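Local coordinates for lipoate-protein ligase 1 (Plasmodium falciparum, PDB 5T8U) that belongs to the lipoate-protein ligase family and holds lipoic acid in a pocket of its ligase A/B catalytic domain, at residues N52-F57 with F110-I115; F31-Y36 with K160-H165. All coordinates share one frame; numbering follows the deposited sequence.

Two contacts on one mixed sheet illustrate how neighbouring strands and a covering helix call on different chemistry. Contact 1 joins two strands edge to edge by backbone hydrogen bonds, and it runs from a buried apolar pair out to Asn52 and Asn113 at the more exposed end, where the strands give way to loops. Contact 2 is the more buried of the two: the end region of helix 22-34 lies on strand 162-170 and touches it through apolar side chains. Strands 105-112 and 162-170 are neighbours, joined by a probable hydrogen bond from Phe163 N to Asn112 O, and Leu111 packs against Leu164, so the helix-covered face of the sheet continues from one contact into the other.

Contact 1: residues N52-F57 with F110-I115; sequences NEPILF and FLNNNI
Ile55 and Leu111 face each other as an antiparallel hydrogen-bonded pair, and two backbone bonds carry the contact. Leu111 N meets a lone pair of Ile55 O at 2.9 Å and nearly straight (164°), while the return bond from Ile55 N to Leu111 O, also 2.9 Å, is more bent (151°). Their side chains lie alongside each other, with CB of Ile55 3.9 Å from CB of Leu111. On the sheet's other face, Leu56, with CG anti to its backbone N, lays CD1 over the Phe110 ring near its CE1-CZ rim, 4.2 Å from the centroid, in CH-pi contact. A water at that ring's edge can donate to Ile55 O (3.0 Å) and Asn112 OD1, but more acceptors than protons are in reach, so the bridge may be partial. Asn52 OD1 comes within 3.4 Å of Asn113 ND2, at an angle too poor for a hydrogen bond, the amide planes standing 64° apart.

Farther out, Phe224 of helix 213-227 packs on Pro54, Leu56 and Phe110, and Tyr228 OH is hydrogen-bonded to Asn112 ND2. Leu56 also bonds through its backbone to strand 13-17. These are adjacent antiparallel strands inside the mixed sheet of the ligase catalytic domain, layered against a helix.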
loop_
_atom_site.group_PDB
_atom_site.type_symbol
_atom_site.label_atom_id
_atom_site.label_comp_id
_atom_site.label_asym_id
_atom_site.label_seq_id
_atom_site.Cartn_x
_atom_site.Cartn_y
_atom_site.Cartn_z
ATOM N N ASN A 52 -3.957 -18.232 -10.279
ATOM C CA ASN A 52 -2.650 -17.673 -10.608
ATOM C C ASN A 52 -2.756 -16.470 -11.540
ATOM O O ASN A 52 -1.731 -16.051 -12.093
ATOM C CB ASN A 52 -1.768 -18.757 -11.252
ATOM C CG ASN A 52 -0.310 -18.356 -11.336
ATOM O OD1 ASN A 52 0.135 -17.437 -10.647
ATOM N ND2 ASN A 52 0.446 -19.047 -12.183
ATOM N N GLU A 53 -3.936 -15.896 -11.728
ATOM C CA GLU A 53 -4.187 -14.870 -12.727
ATOM C C GLU A 53 -4.301 -13.499 -12.075
ATOM O O GLU A 53 -4.364 -13.377 -10.849
ATOM C CB GLU A 53 -5.467 -15.204 -13.496
ATOM C CG GLU A 53 -5.391 -16.474 -14.321
ATOM C CD GLU A 53 -4.501 -16.328 -15.538
ATOM O OE1 GLU A 53 -3.338 -16.782 -15.484
ATOM O OE2 GLU A 53 -4.961 -15.753 -16.548
ATOM N N PRO A 54 -4.331 -12.430 -12.873
ATOM C CA PRO A 54 -4.412 -11.084 -12.296
ATOM C C PRO A 54 -5.724 -10.839 -11.566
ATOM O O PRO A 54 -6.758 -11.438 -11.871
ATOM C CB PRO A 54 -4.285 -10.163 -13.517
ATOM C CG PRO A 54 -3.669 -11.005 -14.582
ATOM C CD PRO A 54 -4.171 -12.387 -14.337
ATOM N N ILE A 55 -5.667 -9.931 -10.590
ATOM C CA ILE A 55 -6.836 -9.504 -9.829
ATOM C C ILE A 55 -6.849 -7.986 -9.757
ATOM O O ILE A 55 -5.811 -7.356 -9.512
ATOM C CB ILE A 55 -6.847 -10.096 -8.403
ATOM C CG1 ILE A 55 -6.995 -11.613 -8.469
ATOM C CG2 ILE A 55 -7.962 -9.465 -7.560
ATOM C CD1 ILE A 55 -6.993 -12.306 -7.123
ATOM N N LEU A 56 -8.028 -7.403 -9.960
ATOM C CA LEU A 56 -8.279 -5.997 -9.679
ATOM C C LEU A 56 -9.382 -5.909 -8.638
ATOM O O LEU A 56 -10.464 -6.466 -8.836
ATOM C CB LEU A 56 -8.683 -5.232 -10.943
ATOM C CG LEU A 56 -9.261 -3.830 -10.713
ATOM C CD1 LEU A 56 -8.286 -2.953 -9.942
ATOM C CD2 LEU A 56 -9.629 -3.182 -12.036
ATOM N N PHE A 57 -9.114 -5.213 -7.536
ATOM C CA PHE A 57 -10.064 -5.084 -6.438
ATOM C C PHE A 57 -10.304 -3.607 -6.163
ATOM O O PHE A 57 -9.359 -2.864 -5.877
ATOM C CB PHE A 57 -9.546 -5.795 -5.185
ATOM C CG PHE A 57 -10.325 -5.478 -3.940
ATOM C CD1 PHE A 57 -11.706 -5.561 -3.932
ATOM C CD2 PHE A 57 -9.673 -5.113 -2.770
ATOM C CE1 PHE A 57 -12.426 -5.275 -2.789
ATOM C CE2 PHE A 57 -10.390 -4.828 -1.621
ATOM C CZ PHE A 57 -11.769 -4.910 -1.632
ATOM N N PHE A 110 -4.187 -4.106 -7.276
ATOM C CA PHE A 110 -3.782 -5.095 -8.263
ATOM C C PHE A 110 -3.008 -6.210 -7.571
ATOM O O PHE A 110 -2.063 -5.943 -6.821
ATOM C CB PHE A 110 -2.913 -4.460 -9.349
ATOM C CG PHE A 110 -3.638 -3.473 -10.216
ATOM C CD1 PHE A 110 -4.388 -3.903 -11.299
ATOM C CD2 PHE A 110 -3.558 -2.116 -9.959
ATOM C CE1 PHE A 110 -5.051 -2.996 -12.103
ATOM C CE2 PHE A 110 -4.220 -1.205 -10.762
ATOM C CZ PHE A 110 -4.968 -1.647 -11.834
ATOM N N LEU A 111 -3.410 -7.454 -7.820
ATOM C CA LEU A 111 -2.669 -8.620 -7.357
ATOM C C LEU A 111 -2.203 -9.405 -8.572
ATOM O O LEU A 111 -2.981 -9.627 -9.507
ATOM C CB LEU A 111 -3.516 -9.512 -6.445
ATOM C CG LEU A 111 -4.226 -8.823 -5.280
ATOM C CD1 LEU A 111 -4.988 -9.846 -4.459
ATOM C CD2 LEU A 111 -3.236 -8.072 -4.408
ATOM N N ASN A 112 -0.936 -9.821 -8.562
ATOM C CA ASN A 112 -0.368 -10.527 -9.701
ATOM C C ASN A 112 0.567 -11.627 -9.220
ATOM O O ASN A 112 0.988 -11.656 -8.063
ATOM C CB ASN A 112 0.385 -9.572 -10.635
ATOM C CG ASN A 112 -0.528 -8.551 -11.282
ATOM O OD1 ASN A 112 -0.846 -7.522 -10.686
ATOM N ND2 ASN A 112 -0.951 -8.829 -12.509
ATOM N N ASN A 113 0.877 -12.547 -10.137
ATOM C CA ASN A 113 1.854 -13.591 -9.847
ATOM C C ASN A 113 3.263 -13.016 -9.773
ATOM O O ASN A 113 4.062 -13.420 -8.920
ATOM C CB ASN A 113 1.775 -14.685 -10.913
ATOM C CG ASN A 113 2.846 -15.743 -10.747
ATOM O OD1 ASN A 113 3.378 -15.940 -9.654
ATOM N ND2 ASN A 113 3.169 -16.432 -11.836
ATOM N N ASN A 114 3.582 -12.076 -10.657
ATOM C CA ASN A 114 4.866 -11.393 -10.673
ATOM C C ASN A 114 4.640 -9.894 -10.526
ATOM O O ASN A 114 3.508 -9.406 -10.566
ATOM C CB ASN A 114 5.631 -11.694 -11.969
ATOM C CG ASN A 114 5.907 -13.174 -12.152
ATOM O OD1 ASN A 114 6.001 -13.925 -11.180
ATOM N ND2 ASN A 114 6.038 -13.602 -13.402
ATOM N N ILE A 115 5.738 -9.156 -10.349
ATOM C CA ILE A 115 5.639 -7.706 -10.245
ATOM C C ILE A 115 5.041 -7.156 -11.531
ATOM O O ILE A 115 5.467 -7.507 -12.638
ATOM C CB ILE A 115 7.014 -7.089 -9.943
ATOM C CG1 ILE A 115 7.520 -7.584 -8.584
ATOM C CG2 ILE A 115 6.924 -5.563 -9.950
ATOM C CD1 ILE A 115 8.891 -7.063 -8.188
HETATM O O HOH W 1 -3.838 -7.104 -11.728
#

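Contact 2: residues F31-Y36 with K160-H165; sequences FLLNNY and KDVFLH
Apolar contacts carry the meeting of helix and strand through four side chains: Val162 meets Leu33 and Tyr36, and Leu33 also meets Leu164. The valine points toward the helix and splits its methyls between two partners. Its CG1, anti to the backbone N (chi1 -172°), meets Leu33 CD1 at 3.3 Å, a tight approach. Its CG2 lies against the root of the Tyr36 side chain, 3.4 Å from CB of Tyr36. Leu33, with CG anti to its own backbone N, reaches Val162 obliquely through CD1. Leu164 crosses Leu33 at about a right angle, bringing CD1 to 3.8 Å from Leu33 CB and close to CD2 as well; the Leu164 side chain lies about 8 Å from the bound lipoic acid.

The aromatic contribution comes from Tyr36. Val162 CG2 touches the CG-CD2 side of its ring, 3.6 Å from Tyr36 CG, while Val162 CG1 lies over one face. With CG anti to the backbone N (chi1 180°), the ring passes the valine and extends to Glu53, whose carbonyl O is hydrogen-bonded to the hydroxyl.

Within 31-36, a polar bond ties Asn35 back to Phe31: Asn35 ND2 donates to a lone pair of Phe31 O, 3.0 Å away and almost in the amide plane, while the same nitrogen stands 3.3 Å above the centre of the Phe31 ring.

Around this group, Lys157 and Ile159 of strand 150-159 touch Leu33, and Thr109 and Leu111 of strand 105-112 touch Leu164. The chemistry implies segments joined by buried hydrocarbon and close methyl contacts, with no directional bond between them to fix their register.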
loop_
_atom_site.group_PDB
_atom_site.type_symbol
_atom_site.label_atom_id
_atom_site.label_comp_id
_atom_site.label_asym_id
_atom_site.label_seq_id
_atom_site.Cartn_x
_atom_site.Cartn_y
_atom_site.Cartn_z
ATOM N N PHE A 31 -6.755 -10.481 3.201
ATOM C CA PHE A 31 -7.234 -11.846 3.007
ATOM C C PHE A 31 -7.029 -12.296 1.567
ATOM O O PHE A 31 -6.725 -13.466 1.313
ATOM C CB PHE A 31 -8.708 -11.948 3.397
ATOM C CG PHE A 31 -9.220 -13.358 3.449
ATOM C CD1 PHE A 31 -9.284 -14.042 4.651
ATOM C CD2 PHE A 31 -9.628 -14.004 2.294
ATOM C CE1 PHE A 31 -9.750 -15.340 4.701
ATOM C CE2 PHE A 31 -10.094 -15.301 2.339
ATOM C CZ PHE A 31 -10.156 -15.970 3.543
ATOM N N LEU A 32 -7.194 -11.381 0.611
ATOM C CA LEU A 32 -6.948 -11.720 -0.785
ATOM C C LEU A 32 -5.468 -11.979 -1.028
ATOM O O LEU A 32 -5.105 -12.931 -1.730
ATOM C CB LEU A 32 -7.456 -10.600 -1.694
ATOM C CG LEU A 32 -8.943 -10.262 -1.562
ATOM C CD1 LEU A 32 -9.247 -8.931 -2.226
ATOM C CD2 LEU A 32 -9.799 -11.364 -2.152
ATOM N N LEU A 33 -4.597 -11.148 -0.450
ATOM C CA LEU A 33 -3.162 -11.365 -0.595
ATOM C C LEU A 33 -2.731 -12.681 0.044
ATOM O O LEU A 33 -1.916 -13.417 -0.526
ATOM C CB LEU A 33 -2.390 -10.197 0.019
ATOM C CG LEU A 33 -0.879 -10.394 0.177
ATOM C CD1 LEU A 33 -0.230 -10.771 -1.146
ATOM C CD2 LEU A 33 -0.234 -9.142 0.745
ATOM N N ASN A 34 -3.258 -12.994 1.225
ATOM C CA ASN A 34 -2.843 -14.181 1.961
ATOM C C ASN A 34 -3.580 -15.448 1.539
ATOM O O ASN A 34 -3.269 -16.525 2.058
ATOM C CB ASN A 34 -3.030 -13.956 3.465
ATOM C CG ASN A 34 -1.998 -13.006 4.044
ATOM O OD1 ASN A 34 -2.337 -12.042 4.730
ATOM N ND2 ASN A 34 -0.727 -13.276 3.767
ATOM N N ASN A 35 -4.540 -15.352 0.617
ATOM C CA ASN A 35 -5.243 -16.527 0.113
ATOM C C ASN A 35 -5.382 -16.472 -1.404
ATOM O O ASN A 35 -6.345 -17.006 -1.963
ATOM C CB ASN A 35 -6.623 -16.664 0.762
ATOM C CG ASN A 35 -6.539 -16.933 2.251
ATOM O OD1 ASN A 35 -6.363 -18.074 2.677
ATOM N ND2 ASN A 35 -6.672 -15.882 3.051
ATOM N N TYR A 36 -4.424 -15.835 -2.076
ATOM C CA TYR A 36 -4.429 -15.669 -3.524
ATOM C C TYR A 36 -4.748 -16.973 -4.247
ATOM O O TYR A 36 -5.830 -17.120 -4.825
ATOM C CB TYR A 36 -3.070 -15.115 -3.965
ATOM C CG TYR A 36 -2.901 -14.882 -5.449
ATOM C CD1 TYR A 36 -3.581 -13.859 -6.097
ATOM C CD2 TYR A 36 -2.028 -15.663 -6.194
ATOM C CE1 TYR A 36 -3.412 -13.637 -7.451
ATOM C CE2 TYR A 36 -1.852 -15.448 -7.545
ATOM C CZ TYR A 36 -2.545 -14.435 -8.169
ATOM O OH TYR A 36 -2.366 -14.223 -9.516
ATOM N N LYS A 160 5.896 -14.464 -1.382
ATOM C CA LYS A 160 6.391 -15.621 -2.123
ATOM C C LYS A 160 5.808 -15.747 -3.526
ATOM O O LYS A 160 6.553 -15.763 -4.511
ATOM C CB LYS A 160 6.101 -16.901 -1.335
ATOM C CG LYS A 160 6.758 -18.145 -1.909
ATOM C CD LYS A 160 6.603 -19.333 -0.969
ATOM C CE LYS A 160 7.753 -20.319 -1.099
ATOM N NZ LYS A 160 8.128 -20.889 0.222
ATOM N N ASP A 161 4.482 -15.833 -3.627
ATOM C CA ASP A 161 3.812 -16.076 -4.898
ATOM C C ASP A 161 2.943 -14.917 -5.364
ATOM O O ASP A 161 2.336 -15.015 -6.436
ATOM C CB ASP A 161 2.947 -17.338 -4.798
ATOM C CG ASP A 161 3.769 -18.595 -4.604
ATOM O OD1 ASP A 161 4.886 -18.667 -5.160
ATOM O OD2 ASP A 161 3.298 -19.511 -3.897
ATOM N N VAL A 162 2.861 -13.828 -4.602
ATOM C CA VAL A 162 1.912 -12.758 -4.877
ATOM C C VAL A 162 2.627 -11.417 -4.834
ATOM O O VAL A 162 3.530 -11.207 -4.017
ATOM C CB VAL A 162 0.744 -12.770 -3.870
ATOM C CG1 VAL A 162 -0.321 -11.772 -4.284
ATOM C CG2 VAL A 162 0.155 -14.164 -3.758
ATOM N N PHE A 163 2.213 -10.509 -5.714
ATOM C CA PHE A 163 2.640 -9.118 -5.686
ATOM C C PHE A 163 1.404 -8.238 -5.591
ATOM O O PHE A 163 0.465 -8.392 -6.385
ATOM C CB PHE A 163 3.457 -8.751 -6.926
ATOM C CG PHE A 163 3.751 -7.283 -7.040
ATOM C CD1 PHE A 163 4.714 -6.690 -6.239
ATOM C CD2 PHE A 163 3.061 -6.493 -7.945
ATOM C CE1 PHE A 163 4.984 -5.337 -6.341
ATOM C CE2 PHE A 163 3.328 -5.142 -8.051
ATOM C CZ PHE A 163 4.289 -4.563 -7.249
ATOM N N LEU A 164 1.409 -7.322 -4.623
ATOM C CA LEU A 164 0.269 -6.463 -4.334
ATOM C C LEU A 164 0.666 -5.013 -4.567
ATOM O O LEU A 164 1.549 -4.490 -3.878
ATOM C CB LEU A 164 -0.218 -6.667 -2.898
ATOM C CG LEU A 164 -1.448 -5.865 -2.454
ATOM C CD1 LEU A 164 -2.242 -6.640 -1.417
ATOM C CD2 LEU A 164 -1.059 -4.514 -1.883
ATOM N N HIS A 165 0.011 -4.371 -5.531
ATOM C CA HIS A 165 0.193 -2.952 -5.834
ATOM C C HIS A 165 -1.155 -2.276 -5.605
ATOM O O HIS A 165 -2.039 -2.341 -6.465
ATOM C CB HIS A 165 0.689 -2.763 -7.269
ATOM C CG HIS A 165 0.602 -1.353 -7.773
ATOM N ND1 HIS A 165 0.818 -1.025 -9.094
ATOM C CD2 HIS A 165 0.332 -0.187 -7.138
ATOM C CE1 HIS A 165 0.679 0.279 -9.251
ATOM N NE2 HIS A 165 0.383 0.810 -8.080
#